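7beta-hydroxysteroid dehydrogenase (Collinsella aerofaciens, PDB 5FYD) catalyses the NADPH-dependent reduction of the 7-oxo group of 7-oxolithocholate to the 7beta-hydroxyl of ursodeoxycholate, a bile acid. Local coordinates at residues A[86-98]-A[110-123]. Sequence-based numbering, arbitrary orientation.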
loop_
_atom_site.group_PDB
_atom_site.type_symbol
_atom_site.label_atom_id
_atom_site.label_comp_id
_atom_site.label_asym_id
_atom_site.label_seq_id
_atom_site.Cartn_x
_atom_site.Cartn_y
_atom_site.Cartn_z
ATOM N N GLY A 86 -18.226 14.283 23.543
ATOM C CA GLY A 86 -19.403 14.263 22.655
ATOM C C GLY A 86 -19.375 13.252 21.518
ATOM O O GLY A 86 -20.433 12.899 20.982
ATOM N N PHE A 87 -18.184 12.785 21.140
ATOM C CA PHE A 87 -18.046 11.991 19.924
ATOM C C PHE A 87 -16.914 10.999 20.038
ATOM O O PHE A 87 -15.888 11.306 20.629
ATOM C CB PHE A 87 -17.777 12.899 18.718
ATOM C CG PHE A 87 -17.660 12.171 17.425
ATOM C CD1 PHE A 87 -18.806 11.766 16.742
ATOM C CD2 PHE A 87 -16.424 11.907 16.861
ATOM C CE1 PHE A 87 -18.713 11.082 15.541
ATOM C CE2 PHE A 87 -16.326 11.238 15.651
ATOM C CZ PHE A 87 -17.470 10.829 14.982
ATOM N N MET A 88 -17.122 9.817 19.475
ATOM C CA MET A 88 -16.043 8.848 19.291
ATOM C C MET A 88 -16.144 8.233 17.906
ATOM O O MET A 88 -17.242 7.949 17.433
ATOM C CB MET A 88 -16.096 7.731 20.349
ATOM C CG MET A 88 -14.903 6.775 20.337
ATOM S SD MET A 88 -15.254 5.175 21.143
ATOM C CE MET A 88 -15.979 4.275 19.803
ATOM N N SER A 89 -14.998 8.039 17.259
ATOM C CA SER A 89 -14.928 7.212 16.046
ATOM C C SER A 89 -13.768 6.240 16.165
ATOM O O SER A 89 -12.639 6.678 16.393
ATOM C CB SER A 89 -14.743 8.038 14.773
ATOM O OG SER A 89 -14.619 7.209 13.647
ATOM N N TYR A 90 -14.045 4.948 15.969
ATOM C CA TYR A 90 -12.995 3.954 15.851
ATOM C C TYR A 90 -12.676 3.727 14.378
ATOM O O TYR A 90 -13.512 3.198 13.636
ATOM C CB TYR A 90 -13.365 2.648 16.538
ATOM C CG TYR A 90 -12.140 1.833 16.854
ATOM C CD1 TYR A 90 -11.423 2.096 18.007
ATOM C CD2 TYR A 90 -11.680 0.847 16.014
ATOM C CE1 TYR A 90 -10.297 1.394 18.343
ATOM C CE2 TYR A 90 -10.540 0.125 16.330
ATOM C CZ TYR A 90 -9.838 0.408 17.507
ATOM O OH TYR A 90 -8.680 -0.284 17.873
ATOM N N VAL A 91 -11.484 4.177 13.979
ATOM C CA VAL A 91 -11.028 4.157 12.598
ATOM C C VAL A 91 -9.880 3.183 12.357
ATOM O O VAL A 91 -9.718 2.700 11.248
ATOM C CB VAL A 91 -10.524 5.564 12.158
ATOM C CG1 VAL A 91 -10.194 5.573 10.661
ATOM C CG2 VAL A 91 -11.536 6.625 12.498
ATOM N N ALA A 92 -9.092 2.881 13.374
ATOM C CA ALA A 92 -7.886 2.091 13.175
ATOM C C ALA A 92 -8.218 0.696 12.704
ATOM O O ALA A 92 -9.244 0.138 13.091
ATOM C CB ALA A 92 -7.113 1.989 14.460
ATOM N N CYS A 93 -7.347 0.130 11.879
ATOM C CA CYS A 93 -7.502 -1.246 11.448
ATOM C C CYS A 93 -6.152 -1.827 11.095
ATOM O O CYS A 93 -5.259 -1.117 10.610
ATOM C CB CYS A 93 -8.441 -1.336 10.244
ATOM S SG CYS A 93 -7.659 -0.828 8.704
ATOM N N LEU A 94 -6.021 -3.128 11.319
ATOM C CA LEU A 94 -4.795 -3.851 11.030
ATOM C C LEU A 94 -5.169 -5.099 10.268
ATOM O O LEU A 94 -6.021 -5.874 10.698
ATOM C CB LEU A 94 -4.028 -4.196 12.309
ATOM C CG LEU A 94 -2.693 -4.921 12.125
ATOM C CD1 LEU A 94 -1.708 -4.123 11.290
ATOM C CD2 LEU A 94 -2.088 -5.292 13.471
ATOM N N HIS A 95 -4.510 -5.290 9.135
ATOM C CA HIS A 95 -4.667 -6.521 8.372
ATOM C C HIS A 95 -3.305 -6.992 7.906
ATOM O O HIS A 95 -2.315 -6.268 7.985
ATOM C CB HIS A 95 -5.667 -6.357 7.220
ATOM C CG HIS A 95 -5.537 -5.072 6.456
ATOM N ND1 HIS A 95 -4.595 -4.886 5.467
ATOM C CD2 HIS A 95 -6.260 -3.924 6.507
ATOM C CE1 HIS A 95 -4.736 -3.678 4.946
ATOM N NE2 HIS A 95 -5.733 -3.070 5.566
ATOM N N SER A 96 -3.254 -8.233 7.475
ATOM C CA SER A 96 -1.984 -8.853 7.151
ATOM C C SER A 96 -2.227 -9.962 6.165
ATOM O O SER A 96 -2.947 -10.905 6.459
ATOM C CB SER A 96 -1.345 -9.404 8.417
ATOM O OG SER A 96 -0.021 -9.816 8.137
ATOM N N PHE A 97 -1.617 -9.839 4.992
ATOM C CA PHE A 97 -1.778 -10.813 3.941
ATOM C C PHE A 97 -1.238 -12.175 4.377
ATOM O O PHE A 97 -0.183 -12.264 4.997
ATOM C CB PHE A 97 -1.064 -10.354 2.658
ATOM C CG PHE A 97 -0.948 -11.432 1.618
ATOM C CD1 PHE A 97 -2.039 -11.775 0.832
ATOM C CD2 PHE A 97 0.249 -12.115 1.434
ATOM C CE1 PHE A 97 -1.948 -12.790 -0.119
ATOM C CE2 PHE A 97 0.349 -13.122 0.475
ATOM C CZ PHE A 97 -0.749 -13.461 -0.293
ATOM N N GLY A 98 -1.984 -13.214 4.039
ATOM C CA GLY A 98 -1.577 -14.591 4.244
ATOM C C GLY A 98 -2.751 -15.473 4.550
ATOM O O GLY A 98 -3.735 -15.017 5.154
ATOM N N ALA A 110 -2.236 -9.413 17.350
ATOM C CA ALA A 110 -2.152 -7.984 17.070
ATOM C C ALA A 110 -3.436 -7.529 16.369
ATOM O O ALA A 110 -4.008 -6.506 16.714
ATOM C CB ALA A 110 -0.938 -7.654 16.215
ATOM N N MET A 111 -3.882 -8.310 15.392
ATOM C CA MET A 111 -5.105 -7.966 14.648
ATOM C C MET A 111 -6.341 -8.023 15.539
ATOM O O MET A 111 -7.186 -7.129 15.500
ATOM C CB MET A 111 -5.268 -8.838 13.417
ATOM C CG MET A 111 -4.272 -8.452 12.306
ATOM S SD MET A 111 -4.509 -9.356 10.767
ATOM C CE MET A 111 -3.855 -10.953 11.170
ATOM N N ILE A 112 -6.462 -9.079 16.331
ATOM C CA ILE A 112 -7.532 -9.128 17.323
ATOM C C ILE A 112 -7.541 -7.879 18.230
ATOM O O ILE A 112 -8.606 -7.307 18.553
ATOM C CB ILE A 112 -7.420 -10.406 18.177
ATOM C CG1 ILE A 112 -7.925 -11.591 17.379
ATOM C CG2 ILE A 112 -8.185 -10.249 19.500
ATOM C CD1 ILE A 112 -7.546 -12.931 17.986
ATOM N N ASN A 113 -6.357 -7.476 18.663
ATOM C CA ASN A 113 -6.253 -6.311 19.528
ATOM C C ASN A 113 -6.737 -5.035 18.850
ATOM O O ASN A 113 -7.490 -4.267 19.436
ATOM C CB ASN A 113 -4.834 -6.156 20.031
ATOM C CG ASN A 113 -4.528 -7.127 21.132
ATOM O OD1 ASN A 113 -5.428 -7.787 21.651
ATOM N ND2 ASN A 113 -3.283 -7.202 21.514
ATOM N N VAL A 114 -6.329 -4.826 17.614
ATOM C CA VAL A 114 -6.745 -3.604 16.901
ATOM C C VAL A 114 -8.231 -3.639 16.548
ATOM O O VAL A 114 -8.969 -2.678 16.819
ATOM C CB VAL A 114 -5.905 -3.356 15.609
ATOM C CG1 VAL A 114 -6.390 -2.087 14.913
ATOM C CG2 VAL A 114 -4.425 -3.226 15.938
ATOM N N ASN A 115 -8.691 -4.733 15.956
ATOM C CA ASN A 115 -10.009 -4.733 15.327
ATOM C C ASN A 115 -11.135 -5.143 16.272
ATOM O O ASN A 115 -12.313 -4.854 16.000
ATOM C CB ASN A 115 -10.008 -5.645 14.088
ATOM C CG ASN A 115 -8.951 -5.246 13.070
ATOM O OD1 ASN A 115 -8.695 -4.061 12.834
ATOM N ND2 ASN A 115 -8.350 -6.223 12.452
ATOM N N VAL A 116 -10.786 -5.831 17.351
ATOM C CA VAL A 116 -11.772 -6.381 18.295
ATOM C C VAL A 116 -11.619 -5.855 19.719
ATOM O O VAL A 116 -12.571 -5.281 20.283
ATOM C CB VAL A 116 -11.752 -7.925 18.284
ATOM C CG1 VAL A 116 -12.775 -8.494 19.266
ATOM C CG2 VAL A 116 -12.039 -8.429 16.865
ATOM N N VAL A 117 -10.468 -6.093 20.348
ATOM C CA VAL A 117 -10.323 -5.808 21.772
ATOM C C VAL A 117 -10.224 -4.317 22.104
ATOM O O VAL A 117 -11.009 -3.810 22.933
ATOM C CB VAL A 117 -9.153 -6.588 22.399
ATOM C CG1 VAL A 117 -8.951 -6.207 23.862
ATOM C CG2 VAL A 117 -9.365 -8.093 22.215
ATOM N N THR A 118 -9.250 -3.621 21.517
ATOM C CA THR A 118 -9.147 -2.178 21.711
ATOM C C THR A 118 -10.400 -1.484 21.224
ATOM O O THR A 118 -10.903 -0.596 21.884
ATOM C CB THR A 118 -7.913 -1.576 21.031
ATOM O OG1 THR A 118 -6.734 -2.255 21.510
ATOM C CG2 THR A 118 -7.812 -0.073 21.320
ATOM N N PHE A 119 -10.911 -1.929 20.080
ATOM C CA PHE A 119 -12.198 -1.462 19.569
ATOM C C PHE A 119 -13.293 -1.535 20.636
ATOM O O PHE A 119 -13.904 -0.510 20.964
ATOM C CB PHE A 119 -12.631 -2.263 18.349
ATOM C CG PHE A 119 -14.088 -2.136 18.058
ATOM C CD1 PHE A 119 -14.622 -0.909 17.649
ATOM C CD2 PHE A 119 -14.950 -3.199 18.246
ATOM C CE1 PHE A 119 -15.964 -0.778 17.395
ATOM C CE2 PHE A 119 -16.307 -3.063 17.986
ATOM C CZ PHE A 119 -16.820 -1.846 17.567
ATOM N N LEU A 120 -13.526 -2.733 21.170
ATOM C CA LEU A 120 -14.632 -2.909 22.102
ATOM C C LEU A 120 -14.396 -2.203 23.443
ATOM O O LEU A 120 -15.342 -1.698 24.015
ATOM C CB LEU A 120 -14.968 -4.381 22.327
ATOM C CG LEU A 120 -16.367 -4.587 22.942
ATOM C CD1 LEU A 120 -17.516 -4.117 22.043
ATOM C CD2 LEU A 120 -16.575 -6.054 23.286
ATOM N N LYS A 121 -13.162 -2.196 23.945
ATOM C CA LYS A 121 -12.855 -1.467 25.175
ATOM C C LYS A 121 -13.245 -0.006 25.020
ATOM O O LYS A 121 -13.910 0.563 25.892
ATOM C CB LYS A 121 -11.361 -1.575 25.530
ATOM C CG LYS A 121 -10.963 -2.926 26.108
ATOM C CD LYS A 121 -9.493 -2.920 26.501
ATOM C CE LYS A 121 -9.156 -4.117 27.373
ATOM N NZ LYS A 121 -7.759 -3.959 27.879
ATOM N N CYS A 122 -12.844 0.585 23.893
ATOM C CA CYS A 122 -13.145 1.984 23.643
ATOM C C CYS A 122 -14.635 2.177 23.484
ATOM O O CYS A 122 -15.206 3.083 24.084
ATOM C CB CYS A 122 -12.386 2.501 22.425
ATOM S SG CYS A 122 -10.621 2.673 22.720
ATOM N N PHE A 123 -15.274 1.340 22.673
ATOM C CA PHE A 123 -16.716 1.488 22.407
ATOM C C PHE A 123 -17.501 1.380 23.719
ATOM O O PHE A 123 -18.379 2.189 23.985
ATOM C CB PHE A 123 -17.172 0.400 21.456
ATOM C CG PHE A 123 -18.486 0.634 20.732
ATOM C CD1 PHE A 123 -19.170 1.846 20.709
ATOM C CD2 PHE A 123 -18.996 -0.426 19.979
ATOM C CE1 PHE A 123 -20.357 1.970 20.009
ATOM C CE2 PHE A 123 -20.155 -0.304 19.254
ATOM C CZ PHE A 123 -20.840 0.901 19.266
HETATM O O HOH W 1 -10.606 -1.978 12.480
#
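Tyr90 turns one ring face to Phe119 CA and its hydroxyl edge to the carbonyl O of Val114. The CA of Phe119 sits 3.7 Å from the centroid of the tyrosine ring, in a CH-pi contact. The Phe119 ring turns an edge to the face of Tyr90, with the planes at 68°. With CG anti to the backbone N (chi1 -159°), Tyr90 reaches across to the helix, and its OH donates to Val114 O at 2.6 Å, on a lone pair in the carbonyl plane. In the wider pi-type turn 113-117, Thr118 N bonds to Asn113 O rather than to Val114 O, and Tyr90 OH supplies a donor for Val114 O.

Further along, Asn115 grips the backbone of Leu94 at two points. Its OD1 accepts from Leu94 N at 3.2 Å, and its ND2 donates to Leu94 O at 2.9 Å, nearly in the amide plane. A water joins OD1 to Ala92 O. Asn115 probably corresponds to the asparagine that many short-chain dehydrogenases keep in this helix near the active site. Leu94 itself packs between Ala110, Met111 and Val114, its CD2 3.8 Å from Ala110 CB.

On the strand side Tyr90 packs on Phe119, and Met88 on Cys122 and Phe123, all buried; Met88 CE lies 4.1 Å from Phe123 CD1. The loop end is looser: Cys93 is exposed, and the ring of His95 stacks on Tyr156, the probable proton acceptor.

Strand 86-90 and helix segment 110-123 run nearly antiparallel (170°), as in a Rossmann fold. Strands 10-14 and 136-143 flank strand 85-90, and helix 154-173 packs alongside through Met111 and Phe123.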